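Local coordinates for protein putative diguanylate cyclase (GGDEF) with PAS/PAC domain (Rhodopseudomonas palustris, PDB 3LIF) that probably makes cyclic di-GMP from two GTP molecules, the part described here being its extracellular sensor domain of the PDC fold, at residues 95-100 and 119-124; 99-104 and 139-144; 110-115 and 130-135. One frame throughout, in Å; residues are numbered along the deposited sequence.

Contact 1. Residues 95-100 and 119-124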
ATOM      1  N   ASN A  95      22.045   2.921   4.000  1.00 32.36           N
ATOM      2  CA  ASN A  95      20.889   3.140   3.114  1.00 31.08           C
ATOM      3  C   ASN A  95      20.493   4.609   2.983  1.00 30.05           C
ATOM      4  O   ASN A  95      19.405   4.937   2.512  1.00 29.20           O
ATOM      5  CB  ASN A  95      19.686   2.298   3.544  1.00 30.33           C
ATOM      6  CG  ASN A  95      19.971   0.822   3.470  1.00 30.26           C
ATOM      7  OD1 ASN A  95      20.200   0.194   4.480  1.00 33.99           O
ATOM      8  ND2 ASN A  95      19.973   0.265   2.287  1.00 26.61           N
ATOM      9  N   SER A  96      21.409   5.479   3.388  1.00 29.06           N
ATOM     10  CA  SER A  96      21.217   6.933   3.276  1.00 27.85           C
ATOM     11  C   SER A  96      20.962   7.400   1.852  1.00 25.73           C
ATOM     12  O   SER A  96      20.652   8.574   1.628  1.00 25.00           O
ATOM     13  CB  SER A  96      22.463   7.636   3.771  1.00 28.56           C
ATOM     14  OG  SER A  96      23.544   7.033   3.091  1.00 29.73           O
ATOM     15  N   ASP A  97      21.050   6.500   0.890  1.00 23.63           N
ATOM     16  CA  ASP A  97      20.715   6.937  -0.434  1.00 24.73           C
ATOM     17  C   ASP A  97      19.180   6.893  -0.641  1.00 25.10           C
ATOM     18  O   ASP A  97      18.641   7.479  -1.559  1.00 25.42           O
ATOM     19  CB  ASP A  97      21.424   6.113  -1.457  1.00 23.09           C
ATOM     20  CG  ASP A  97      20.901   4.706  -1.504  1.00 29.62           C
ATOM     21  OD1 ASP A  97      20.440   4.291  -2.573  1.00 35.24           O
ATOM     22  OD2 ASP A  97      20.899   3.992  -0.473  1.00 35.10           O
ATOM     23  N   ARG A  98      18.482   6.215   0.255  1.00 25.36           N
ATOM     24  CA  ARG A  98      17.130   5.816   0.027  1.00 25.16           C
ATOM     25  C   ARG A  98      16.205   7.036   0.213  1.00 24.90           C
ATOM     26  O   ARG A  98      16.429   7.839   1.131  1.00 25.00           O
ATOM     27  CB  ARG A  98      16.885   4.731   1.034  1.00 25.45           C
ATOM     28  CG  ARG A  98      16.137   3.596   0.527  1.00 26.83           C
ATOM     29  CD  ARG A  98      16.807   2.896  -0.593  1.00 27.21           C
ATOM     30  NE  ARG A  98      16.381   1.508  -0.580  1.00 25.83           N
ATOM     31  CZ  ARG A  98      16.194   0.763  -1.658  1.00 23.59           C
ATOM     32  NH1 ARG A  98      16.390   1.298  -2.844  1.00 15.25           N
ATOM     33  NH2 ARG A  98      15.795  -0.518  -1.528  1.00 23.15           N
ATOM     34  N   SER A  99      15.228   7.229  -0.676  1.00 23.73           N
ATOM     35  CA  SER A  99      14.440   8.506  -0.647  1.00 22.82           C
ATOM     36  C   SER A  99      13.661   8.715   0.624  1.00 23.07           C
ATOM     37  O   SER A  99      13.536   9.859   1.143  1.00 23.38           O
ATOM     38  CB  SER A  99      13.431   8.617  -1.801  1.00 21.04           C
ATOM     39  OG  SER A  99      12.656   7.460  -1.815  1.00 20.18           O
ATOM     40  N   TYR A 100      13.081   7.635   1.115  1.00 23.10           N
ATOM     41  CA  TYR A 100      12.342   7.784   2.352  1.00 23.56           C
ATOM     42  C   TYR A 100      13.245   8.260   3.461  1.00 24.75           C
ATOM     43  O   TYR A 100      12.796   9.047   4.325  1.00 26.28           O
ATOM     44  CB  TYR A 100      11.635   6.521   2.757  1.00 21.82           C
ATOM     45  CG  TYR A 100      12.525   5.335   3.020  1.00 21.15           C
ATOM     46  CD1 TYR A 100      12.713   4.389   2.039  1.00 18.59           C
ATOM     47  CD2 TYR A 100      13.139   5.125   4.268  1.00 19.93           C
ATOM     48  CE1 TYR A 100      13.455   3.272   2.261  1.00 19.00           C
ATOM     49  CE2 TYR A 100      13.927   3.971   4.501  1.00 18.05           C
ATOM     50  CZ  TYR A 100      14.051   3.060   3.476  1.00 20.04           C
ATOM     51  OH  TYR A 100      14.807   1.926   3.572  1.00 20.95           O
ATOM     52  N   GLN A 119      13.614  -1.998  -4.562  1.00 27.60           N
ATOM     53  CA  GLN A 119      14.055  -3.355  -4.437  1.00 28.67           C
ATOM     54  C   GLN A 119      14.586  -3.530  -3.012  1.00 28.31           C
ATOM     55  O   GLN A 119      15.596  -2.926  -2.640  1.00 28.15           O
ATOM     56  CB  GLN A 119      15.063  -3.677  -5.505  1.00 28.61           C
ATOM     57  CG  GLN A 119      15.405  -5.118  -5.415  1.00 33.16           C
ATOM     58  CD  GLN A 119      16.382  -5.558  -6.464  1.00 38.06           C
ATOM     59  OE1 GLN A 119      16.524  -6.752  -6.719  1.00 40.67           O
ATOM     60  NE2 GLN A 119      17.048  -4.606  -7.100  1.00 40.46           N
ATOM     61  N   SER A 120      13.849  -4.282  -2.197  1.00 27.66           N
ATOM     62  CA  SER A 120      14.080  -4.290  -0.777  1.00 27.56           C
ATOM     63  C   SER A 120      15.516  -4.641  -0.469  1.00 27.52           C
ATOM     64  O   SER A 120      15.971  -5.719  -0.825  1.00 27.26           O
ATOM     65  CB  SER A 120      13.185  -5.346  -0.131  1.00 28.36           C
ATOM     66  OG  SER A 120      13.722  -5.881   1.082  1.00 29.63           O
ATOM     67  N   ARG A 121      16.216  -3.751   0.225  1.00 27.85           N
ATOM     68  CA  ARG A 121      17.548  -4.054   0.773  1.00 27.96           C
ATOM     69  C   ARG A 121      17.566  -5.120   1.871  1.00 29.42           C
ATOM     70  O   ARG A 121      18.619  -5.309   2.479  1.00 29.61           O
ATOM     71  CB  ARG A 121      18.194  -2.807   1.359  1.00 26.73           C
ATOM     72  CG  ARG A 121      18.279  -1.601   0.429  1.00 26.84           C
ATOM     73  CD  ARG A 121      19.540  -1.576  -0.401  1.00 26.27           C
ATOM     74  NE  ARG A 121      19.605  -0.587  -1.480  1.00 25.01           N
ATOM     75  CZ  ARG A 121      19.859   0.715  -1.326  1.00 25.20           C
ATOM     76  NH1 ARG A 121      20.034   1.257  -0.145  1.00 26.46           N
ATOM     77  NH2 ARG A 121      19.926   1.508  -2.368  1.00 25.55           N
ATOM     78  N   THR A 122      16.442  -5.802   2.183  1.00 30.31           N
ATOM     79  CA  THR A 122      16.553  -6.923   3.120  1.00 30.88           C
ATOM     80  C   THR A 122      16.163  -8.200   2.474  1.00 31.37           C
ATOM     81  O   THR A 122      16.585  -9.264   2.892  1.00 31.90           O
ATOM     82  CB  THR A 122      15.701  -6.813   4.395  1.00 30.85           C
ATOM     83  OG1 THR A 122      14.354  -7.008   4.036  1.00 33.86           O
ATOM     84  CG2 THR A 122      15.838  -5.459   5.117  1.00 30.77           C
ATOM     85  N   SER A 123      15.318  -8.135   1.462  1.00 32.55           N
ATOM     86  CA  SER A 123      14.860  -9.394   0.865  1.00 32.60           C
ATOM     87  C   SER A 123      15.019  -9.509  -0.641  1.00 32.52           C
ATOM     88  O   SER A 123      14.656 -10.541  -1.184  1.00 33.03           O
ATOM     89  CB  SER A 123      13.400  -9.657   1.213  1.00 31.74           C
ATOM     90  OG  SER A 123      12.600  -8.859   0.372  1.00 34.32           O
ATOM     91  N   GLY A 124      15.518  -8.478  -1.321  1.00 31.95           N
ATOM     92  CA  GLY A 124      15.672  -8.578  -2.760  1.00 32.02           C
ATOM     93  C   GLY A 124      14.382  -8.471  -3.603  1.00 32.83           C
ATOM     94  O   GLY A 124      14.464  -8.169  -4.810  1.00 33.75           O
TER
HETATM   95  O   HOH W   1      15.741  -0.337  -5.189  1.00 33.98           O

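Contact 2. Residues 99-104 and 139-144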
ATOM      1  N   SER A  99      15.228   7.229  -0.676  1.00 23.73           N
ATOM      2  CA  SER A  99      14.440   8.506  -0.647  1.00 22.82           C
ATOM      3  C   SER A  99      13.661   8.715   0.624  1.00 23.07           C
ATOM      4  O   SER A  99      13.536   9.859   1.143  1.00 23.38           O
ATOM      5  CB  SER A  99      13.431   8.617  -1.801  1.00 21.04           C
ATOM      6  OG  SER A  99      12.656   7.460  -1.815  1.00 20.18           O
ATOM      7  N   TYR A 100      13.081   7.635   1.115  1.00 23.10           N
ATOM      8  CA  TYR A 100      12.342   7.784   2.352  1.00 23.56           C
ATOM      9  C   TYR A 100      13.245   8.260   3.461  1.00 24.75           C
ATOM     10  O   TYR A 100      12.796   9.047   4.325  1.00 26.28           O
ATOM     11  CB  TYR A 100      11.635   6.521   2.757  1.00 21.82           C
ATOM     12  CG  TYR A 100      12.525   5.335   3.020  1.00 21.15           C
ATOM     13  CD1 TYR A 100      12.713   4.389   2.039  1.00 18.59           C
ATOM     14  CD2 TYR A 100      13.139   5.125   4.268  1.00 19.93           C
ATOM     15  CE1 TYR A 100      13.455   3.272   2.261  1.00 19.00           C
ATOM     16  CE2 TYR A 100      13.927   3.971   4.501  1.00 18.05           C
ATOM     17  CZ  TYR A 100      14.051   3.060   3.476  1.00 20.04           C
ATOM     18  OH  TYR A 100      14.807   1.926   3.572  1.00 20.95           O
ATOM     19  N   PHE A 101      14.507   7.815   3.448  1.00 25.13           N
ATOM     20  CA  PHE A 101      15.436   8.264   4.463  1.00 25.89           C
ATOM     21  C   PHE A 101      15.705   9.717   4.262  1.00 27.72           C
ATOM     22  O   PHE A 101      15.568  10.508   5.199  1.00 27.96           O
ATOM     23  CB  PHE A 101      16.742   7.509   4.457  1.00 25.74           C
ATOM     24  CG  PHE A 101      17.810   8.183   5.274  1.00 25.39           C
ATOM     25  CD1 PHE A 101      17.861   8.010   6.635  1.00 23.43           C
ATOM     26  CD2 PHE A 101      18.772   8.985   4.675  1.00 25.52           C
ATOM     27  CE1 PHE A 101      18.837   8.609   7.391  1.00 23.73           C
ATOM     28  CE2 PHE A 101      19.751   9.631   5.456  1.00 25.73           C
ATOM     29  CZ  PHE A 101      19.764   9.449   6.810  1.00 24.30           C
ATOM     30  N   ARG A 102      16.086  10.090   3.043  1.00 29.24           N
ATOM     31  CA  ARG A 102      16.261  11.498   2.763  1.00 31.50           C
ATOM     32  C   ARG A 102      15.012  12.312   3.153  1.00 31.46           C
ATOM     33  O   ARG A 102      15.130  13.391   3.693  1.00 31.98           O
ATOM     34  CB  ARG A 102      16.696  11.731   1.301  1.00 32.33           C
ATOM     35  CG  ARG A 102      18.218  11.562   1.172  1.00 38.41           C
ATOM     36  CD  ARG A 102      18.802  11.650  -0.199  1.00 43.89           C
ATOM     37  NE  ARG A 102      18.324  10.538  -1.006  1.00 52.53           N
ATOM     38  CZ  ARG A 102      17.332  10.664  -1.901  1.00 55.72           C
ATOM     39  NH1 ARG A 102      16.742  11.850  -2.056  1.00 56.85           N
ATOM     40  NH2 ARG A 102      16.926   9.631  -2.651  1.00 53.79           N
ATOM     41  N   TYR A 103      13.816  11.805   2.896  1.00 31.67           N
ATOM     42  CA  TYR A 103      12.659  12.612   3.161  1.00 32.13           C
ATOM     43  C   TYR A 103      12.472  12.870   4.678  1.00 32.52           C
ATOM     44  O   TYR A 103      12.242  14.006   5.121  1.00 31.72           O
ATOM     45  CB  TYR A 103      11.445  11.968   2.531  1.00 32.68           C
ATOM     46  CG  TYR A 103      10.152  12.618   2.948  1.00 36.66           C
ATOM     47  CD1 TYR A 103       9.532  12.244   4.149  1.00 39.90           C
ATOM     48  CD2 TYR A 103       9.543  13.615   2.166  1.00 38.57           C
ATOM     49  CE1 TYR A 103       8.345  12.843   4.574  1.00 42.11           C
ATOM     50  CE2 TYR A 103       8.351  14.222   2.575  1.00 41.97           C
ATOM     51  CZ  TYR A 103       7.748  13.828   3.789  1.00 44.47           C
ATOM     52  OH  TYR A 103       6.544  14.382   4.242  1.00 46.03           O
ATOM     53  N   HIS A 104      12.618  11.843   5.506  1.00 32.01           N
ATOM     54  CA  HIS A 104      12.457  12.106   6.904  1.00 32.32           C
ATOM     55  C   HIS A 104      13.522  12.955   7.519  1.00 33.60           C
ATOM     56  O   HIS A 104      13.266  13.599   8.551  1.00 34.12           O
ATOM     57  CB  HIS A 104      12.306  10.814   7.672  1.00 32.27           C
ATOM     58  CG  HIS A 104      11.024  10.121   7.355  1.00 32.93           C
ATOM     59  ND1 HIS A 104      10.957   8.798   6.959  1.00 34.83           N
ATOM     60  CD2 HIS A 104       9.766  10.604   7.264  1.00 30.22           C
ATOM     61  CE1 HIS A 104       9.706   8.474   6.690  1.00 32.60           C
ATOM     62  NE2 HIS A 104       8.966   9.555   6.857  1.00 35.41           N
ATOM     63  N   GLY A 139      13.523  16.205  19.912  1.00 44.13           N
ATOM     64  CA  GLY A 139      12.904  16.106  18.598  1.00 44.29           C
ATOM     65  C   GLY A 139      13.759  16.558  17.424  1.00 44.30           C
ATOM     66  O   GLY A 139      13.233  17.082  16.434  1.00 45.25           O
ATOM     67  N   LYS A 140      15.070  16.371  17.522  1.00 43.19           N
ATOM     68  CA  LYS A 140      15.901  16.462  16.347  1.00 41.60           C
ATOM     69  C   LYS A 140      15.858  15.062  15.744  1.00 39.62           C
ATOM     70  O   LYS A 140      15.508  14.069  16.440  1.00 38.74           O
ATOM     71  CB  LYS A 140      17.346  16.801  16.737  1.00 43.28           C
ATOM     72  CG  LYS A 140      17.477  17.910  17.755  1.00 42.88           C
ATOM     73  CD  LYS A 140      17.299  19.186  17.041  1.00 46.57           C
ATOM     74  CE  LYS A 140      17.617  20.348  17.953  1.00 49.25           C
ATOM     75  NZ  LYS A 140      18.289  21.406  17.149  1.00 50.15           N
ATOM     76  N   PHE A 141      16.216  14.999  14.457  1.00 37.10           N
ATOM     77  CA  PHE A 141      16.193  13.760  13.670  1.00 34.72           C
ATOM     78  C   PHE A 141      17.076  12.663  14.241  1.00 33.98           C
ATOM     79  O   PHE A 141      18.264  12.901  14.523  1.00 34.87           O
ATOM     80  CB  PHE A 141      16.680  14.072  12.259  1.00 34.01           C
ATOM     81  CG  PHE A 141      16.618  12.906  11.331  1.00 35.04           C
ATOM     82  CD1 PHE A 141      15.397  12.317  11.003  1.00 37.86           C
ATOM     83  CD2 PHE A 141      17.754  12.400  10.758  1.00 35.33           C
ATOM     84  CE1 PHE A 141      15.327  11.238  10.112  1.00 37.30           C
ATOM     85  CE2 PHE A 141      17.692  11.335   9.884  1.00 37.70           C
ATOM     86  CZ  PHE A 141      16.475  10.750   9.555  1.00 36.26           C
ATOM     87  N   PHE A 142      16.555  11.444  14.350  1.00 31.95           N
ATOM     88  CA  PHE A 142      17.334  10.351  14.913  1.00 29.55           C
ATOM     89  C   PHE A 142      17.360   9.095  14.008  1.00 29.58           C
ATOM     90  O   PHE A 142      17.866   8.045  14.426  1.00 29.96           O
ATOM     91  CB  PHE A 142      16.809  10.041  16.322  1.00 28.68           C
ATOM     92  CG  PHE A 142      17.634   9.041  17.085  1.00 28.96           C
ATOM     93  CD1 PHE A 142      18.773   9.434  17.803  1.00 27.25           C
ATOM     94  CD2 PHE A 142      17.282   7.715  17.111  1.00 29.74           C
ATOM     95  CE1 PHE A 142      19.519   8.539  18.485  1.00 26.02           C
ATOM     96  CE2 PHE A 142      18.042   6.797  17.826  1.00 30.80           C
ATOM     97  CZ  PHE A 142      19.174   7.212  18.499  1.00 27.05           C
ATOM     98  N   GLY A 143      16.857   9.197  12.769  1.00 29.55           N
ATOM     99  CA  GLY A 143      16.771   8.035  11.771  1.00 29.77           C
ATOM    100  C   GLY A 143      15.281   7.819  11.563  1.00 29.47           C
ATOM    101  O   GLY A 143      14.554   8.788  11.238  1.00 28.89           O
ATOM    102  N   VAL A 144      14.796   6.592  11.536  1.00 29.43           N
ATOM    103  CA  VAL A 144      13.911   6.055  10.485  1.00 29.39           C
ATOM    104  C   VAL A 144      13.485   4.662  10.887  1.00 29.15           C
ATOM    105  O   VAL A 144      14.375   3.839  11.206  1.00 29.85           O
ATOM    106  CB  VAL A 144      14.288   6.200   9.011  1.00 29.97           C
ATOM    107  CG1 VAL A 144      13.242   5.471   8.216  1.00 29.49           C
ATOM    108  CG2 VAL A 144      14.230   7.652   8.571  1.00 28.04           C
TER

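Contact 3. Residues 110-115 and 130-135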
ATOM      1  N   HIS A 110       4.810  13.713  10.946  1.00 42.49           N
ATOM      2  CA  HIS A 110       4.458  12.395  11.432  1.00 41.58           C
ATOM      3  C   HIS A 110       3.765  11.493  10.439  1.00 41.03           C
ATOM      4  O   HIS A 110       3.272  10.471  10.833  1.00 41.52           O
ATOM      5  CB  HIS A 110       3.607  12.509  12.708  1.00 42.12           C
ATOM      6  CG  HIS A 110       4.232  13.396  13.744  0.50 40.71           C
ATOM      7  ND1 HIS A 110       4.452  12.993  15.045  0.50 39.36           N
ATOM      8  CD2 HIS A 110       4.745  14.643  13.640  0.50 37.33           C
ATOM      9  CE1 HIS A 110       5.044  13.969  15.705  0.50 38.88           C
ATOM     10  NE2 HIS A 110       5.242  14.974  14.871  0.50 38.08           N
ATOM     11  N   THR A 111       3.754  11.833   9.162  1.00 39.79           N
ATOM     12  CA  THR A 111       3.093  11.015   8.167  1.00 38.87           C
ATOM     13  C   THR A 111       3.721   9.635   8.002  1.00 37.28           C
ATOM     14  O   THR A 111       4.909   9.552   7.830  1.00 37.44           O
ATOM     15  CB  THR A 111       3.235  11.707   6.800  1.00 40.27           C
ATOM     16  OG1 THR A 111       2.445  12.914   6.783  1.00 42.09           O
ATOM     17  CG2 THR A 111       2.809  10.755   5.638  1.00 39.67           C
ATOM     18  N   LEU A 112       2.941   8.552   8.022  1.00 35.35           N
ATOM     19  CA  LEU A 112       3.420   7.275   7.523  1.00 33.05           C
ATOM     20  C   LEU A 112       3.815   7.630   6.091  1.00 32.10           C
ATOM     21  O   LEU A 112       3.027   8.231   5.421  1.00 33.05           O
ATOM     22  CB  LEU A 112       2.266   6.366   7.435  1.00 32.17           C
ATOM     23  CG  LEU A 112       2.345   5.021   8.098  1.00 33.88           C
ATOM     24  CD1 LEU A 112       1.557   3.962   7.260  1.00 28.82           C
ATOM     25  CD2 LEU A 112       3.756   4.582   8.333  1.00 32.34           C
ATOM     26  N   LEU A 113       5.018   7.352   5.610  1.00 30.68           N
ATOM     27  CA  LEU A 113       5.339   7.744   4.230  1.00 28.43           C
ATOM     28  C   LEU A 113       5.266   6.477   3.453  1.00 27.38           C
ATOM     29  O   LEU A 113       5.738   5.406   3.946  1.00 27.18           O
ATOM     30  CB  LEU A 113       6.743   8.263   4.123  1.00 28.01           C
ATOM     31  CG  LEU A 113       7.254   9.154   2.979  1.00 28.34           C
ATOM     32  CD1 LEU A 113       8.640   8.558   2.493  1.00 29.68           C
ATOM     33  CD2 LEU A 113       6.353   9.478   1.814  1.00 18.22           C
ATOM     34  N   ILE A 114       4.649   6.556   2.276  1.00 25.49           N
ATOM     35  CA  ILE A 114       4.585   5.352   1.436  1.00 25.23           C
ATOM     36  C   ILE A 114       5.494   5.506   0.263  1.00 24.58           C
ATOM     37  O   ILE A 114       5.423   6.481  -0.433  1.00 25.63           O
ATOM     38  CB  ILE A 114       3.174   5.046   0.914  1.00 25.96           C
ATOM     39  CG1 ILE A 114       2.195   4.928   2.085  1.00 23.77           C
ATOM     40  CG2 ILE A 114       3.188   3.775   0.001  1.00 22.29           C
ATOM     41  CD1 ILE A 114       0.843   4.979   1.641  1.00 22.37           C
ATOM     42  N   THR A 115       6.370   4.554   0.056  1.00 23.60           N
ATOM     43  CA  THR A 115       7.436   4.736  -0.908  1.00 23.43           C
ATOM     44  C   THR A 115       7.530   3.465  -1.716  1.00 23.29           C
ATOM     45  O   THR A 115       7.400   2.364  -1.155  1.00 23.78           O
ATOM     46  CB  THR A 115       8.748   4.879  -0.161  1.00 23.44           C
ATOM     47  OG1 THR A 115       8.722   6.106   0.566  1.00 23.46           O
ATOM     48  CG2 THR A 115       9.913   4.850  -1.117  1.00 22.56           C
ATOM     49  N   VAL A 130       6.691   1.505   3.936  1.00 24.31           N
ATOM     50  CA  VAL A 130       5.988   2.514   4.710  1.00 24.80           C
ATOM     51  C   VAL A 130       6.995   2.937   5.798  1.00 26.02           C
ATOM     52  O   VAL A 130       7.832   2.085   6.244  1.00 26.98           O
ATOM     53  CB  VAL A 130       4.738   1.792   5.301  1.00 25.34           C
ATOM     54  CG1 VAL A 130       5.017   1.131   6.684  1.00 21.78           C
ATOM     55  CG2 VAL A 130       3.522   2.646   5.269  1.00 25.00           C
ATOM     56  N   SER A 131       7.003   4.218   6.195  1.00 25.42           N
ATOM     57  CA  SER A 131       8.082   4.659   7.075  1.00 25.56           C
ATOM     58  C   SER A 131       7.764   5.888   7.926  1.00 26.88           C
ATOM     59  O   SER A 131       6.957   6.749   7.548  1.00 25.44           O
ATOM     60  CB  SER A 131       9.378   4.910   6.241  1.00 25.46           C
ATOM     61  OG  SER A 131       9.331   6.137   5.505  1.00 24.15           O
ATOM     62  N   ARG A 132       8.448   5.990   9.067  1.00 28.31           N
ATOM     63  CA  ARG A 132       8.243   7.127   9.993  1.00 29.10           C
ATOM     64  C   ARG A 132       9.556   7.722  10.499  1.00 29.25           C
ATOM     65  O   ARG A 132      10.515   6.990  10.800  1.00 31.19           O
ATOM     66  CB  ARG A 132       7.237   6.771  11.148  1.00 28.80           C
ATOM     67  CG  ARG A 132       5.849   7.382  10.898  1.00 30.85           C
ATOM     68  CD  ARG A 132       4.675   6.848  11.781  1.00 43.16           C
ATOM     69  NE  ARG A 132       4.385   7.822  12.840  1.00 45.60           N
ATOM     70  CZ  ARG A 132       4.946   9.013  12.789  1.00 46.99           C
ATOM     71  NH1 ARG A 132       5.737   9.274  11.735  1.00 49.71           N
ATOM     72  NH2 ARG A 132       4.716   9.918  13.721  1.00 45.68           N
ATOM     73  N   ARG A 133       9.615   9.040  10.590  1.00 29.43           N
ATOM     74  CA  ARG A 133      10.761   9.728  11.193  1.00 29.83           C
ATOM     75  C   ARG A 133      11.001   9.436  12.678  1.00 31.05           C
ATOM     76  O   ARG A 133      10.094   9.680  13.478  1.00 32.71           O
ATOM     77  CB  ARG A 133      10.535  11.207  11.096  1.00 28.90           C
ATOM     78  CG  ARG A 133      11.641  12.032  11.662  1.00 30.29           C
ATOM     79  CD  ARG A 133      11.142  13.436  11.910  1.00 35.18           C
ATOM     80  NE  ARG A 133      11.998  14.381  11.232  1.00 41.75           N
ATOM     81  CZ  ARG A 133      12.735  15.299  11.845  1.00 41.30           C
ATOM     82  NH1 ARG A 133      12.685  15.382  13.188  1.00 39.39           N
ATOM     83  NH2 ARG A 133      13.515  16.095  11.102  1.00 35.27           N
ATOM     84  N   LEU A 134      12.192   8.930  13.058  1.00 31.59           N
ATOM     85  CA  LEU A 134      12.629   8.815  14.491  1.00 31.28           C
ATOM     86  C   LEU A 134      13.149  10.130  15.067  1.00 32.23           C
ATOM     87  O   LEU A 134      13.705  10.971  14.343  1.00 33.35           O
ATOM     88  CB  LEU A 134      13.724   7.801  14.631  1.00 29.79           C
ATOM     89  CG  LEU A 134      13.235   6.466  14.125  1.00 29.93           C
ATOM     90  CD1 LEU A 134      14.327   5.459  14.345  1.00 26.61           C
ATOM     91  CD2 LEU A 134      11.892   6.066  14.819  1.00 28.19           C
ATOM     92  N   GLU A 135      12.950  10.331  16.358  1.00 33.38           N
ATOM     93  CA  GLU A 135      13.331  11.592  16.979  1.00 34.64           C
ATOM     94  C   GLU A 135      13.871  11.324  18.381  1.00 36.50           C
ATOM     95  O   GLU A 135      13.566  10.302  19.021  1.00 35.91           O
ATOM     96  CB  GLU A 135      12.185  12.608  16.998  1.00 33.69           C
ATOM     97  CG  GLU A 135      12.019  13.335  15.680  0.50 32.77           C
ATOM     98  CD  GLU A 135      10.917  14.392  15.692  0.50 32.10           C
ATOM     99  OE1 GLU A 135      10.716  15.001  14.621  0.50 30.56           O
ATOM    100  OE2 GLU A 135      10.254  14.608  16.745  0.50 30.05           O
TER
HETATM  101  O   HOH W   2       8.414   5.005   3.033  1.00 20.21           O

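Contact 1. Residues 95-100 and 119-124
Gln119 and Arg98 tie the tip of a beta hairpin of the PDC fold to the type I turn Asn95-Arg98, which leads into helix 99-106. Gln119 O, at the end of strand 113-119, takes a hydrogen bond from Arg98 NH2 (2.7 Å) that lies near the guanidinium plane but well above the plane of the carbonyl. Water 1 accepts from both Gln119 N and Arg98 NH1, a second tie between the same two residues. Next, Ser120 turns away and shapes its own loop: Thr122 N donates to Ser120 OG at 2.9 Å and Ser123 N donates to Ser120 OG at 2.8 Å, an ST turn and ST motif that suit a short hydroxyl side chain. Arg121 bends at chi2 (-89°), which sets CD to one side; its guanidinium lies flat on that of Arg98, centres 3.7 Å apart and planes at 9°. The two positive charges are probably offset in part by Asp97, which is paired with Arg121. Arginine suits both places, with a flat face and N-H groups round its edge. Asp97 meets Arg121 tip to tip and nearly coplanar, each oxygen using its syn lone pair: Asp97 OD1 to Arg121 NH2 at 2.8 Å and Asp97 OD2 to Arg121 NH1 at 2.9 Å.

Contact 2. Residues 99-104 and 139-144
Phe141 and Phe101 form an offset edge-to-face pair, the edge of Phe141 directed toward the face of Phe101, with centroids 5.8 Å apart and planes at 62°. Phe101 CE1 lies near the plane of the Phe141 ring, 3.9 Å from its CZ. Gly143 has backbone angles at which a CB would jam against the preceding carbonyl, so glycine fits this bend in the chain. The Tyr100 ring meets the strand at its edge, where CD2 is 4.0 Å from Val144 CG1, while CB of Arg98 lies over one face toward the rim. Tyrosine brings an apolar ring with a hydroxyl end that hydrogen-bonds the bound MPD.

Val144 serves several partners because it branches at CB. With CG1 anti to the backbone N (chi1 176°), CG2 falls beside that N and touches His104 CB at 3.8 Å and Phe101 CD1 at 4.1 Å. His104 also brings its carbonyl O to 3.5 Å from Phe141 CD1; this oxygen also accepts a hydrogen bond from Arg133 NE of the adjacent strand. Helix 99-104 and strand 141-144 run nearly antiparallel, their axes 8.3 Å apart at closest approach. A short helix laid on the central strand of a five-stranded antiparallel sheet, strand order 2-1-5-4-3, is the arrangement of a PDC sensor domain.

Contact 3. Residues 110-115 and 130-135
Leu113 and Ser131 face each other as an antiparallel hydrogen-bonded pair in the hairpin of strands 113-119 and 126-135, which forms one edge of the PDC sheet. Leu113 N gives Ser131 O a hydrogen bond of 2.8 Å, on a lone pair in the carbonyl plane and fairly straight (155°); the return bond from Ser131 N to Leu113 O is weak.

Both side chains of this pair point to the face covered by helix 99-106, where Leu113 CB lies 3.6 Å from Ser131 OG and both residues touch Tyr100. Leucine adds apolar bulk there, and the small serine fits beneath the helix.

The next pair, Ile114 and Val130, is non-hydrogen-bonded, and its side chains go to the other face, that of helix 5-47, where Ile114 packs on Phe32. Ile114 CG1 approaches Val130 CG2 at 4.1 Å. Leu112 starts out away from strand 130-135, yet the end of its side chain comes back over Val130, though its exact placing is doubtful. Branched apolar residues suit this buried layer between sheet and long helix.

Beyond the strand pairing, the Arg132 side chain crosses that of His110 obliquely. Its chain bends at chi3 (102°), turning NE off the line of the chain. His110 O sits over one guanidinium face, 3.0 Å from Arg132 CZ, too far off the N-H directions for a hydrogen bond. The imidazole and guanidinium planes stand 46° apart, so the two groups do not stack. The length of arginine lets its charge also lie near Asp36 and Asp40 of helix 5-47, as long, weak ion pairs.

On the Leu113-Ser131 face water 2 bridges the two strands: it donates to Leu113 O at 2.9 Å and is hydrogen-bonded to Ser131 OG at 2.9 Å and Thr115 OG1 at 2.7 Å.

How the contacts relate
Contact 1 holds the turn and the N-cap residue Arg98 just before helix 99-106, contact 2 the helix itself, their centres about 14 Å apart; Asp97 O lies 3.0 Å from Arg102 NH2, a probable hydrogen bond joining turn to helix. Contact 3 is closer to contact 2, about 8 Å between centres, because strands 126-135 and 141-149 are sheet neighbours: Phe142 N is 2.9 Å from Leu134 O. Tyr100 joins contact 2 to contact 3, its CB 3.6 Å from Ser131 OG. The MPD bound by Arg98 and Tyr100 probably comes from the crystallisation liquor, but it lies beside the sheet and helix start, a position consistent with a ligand pocket of the sensor domain.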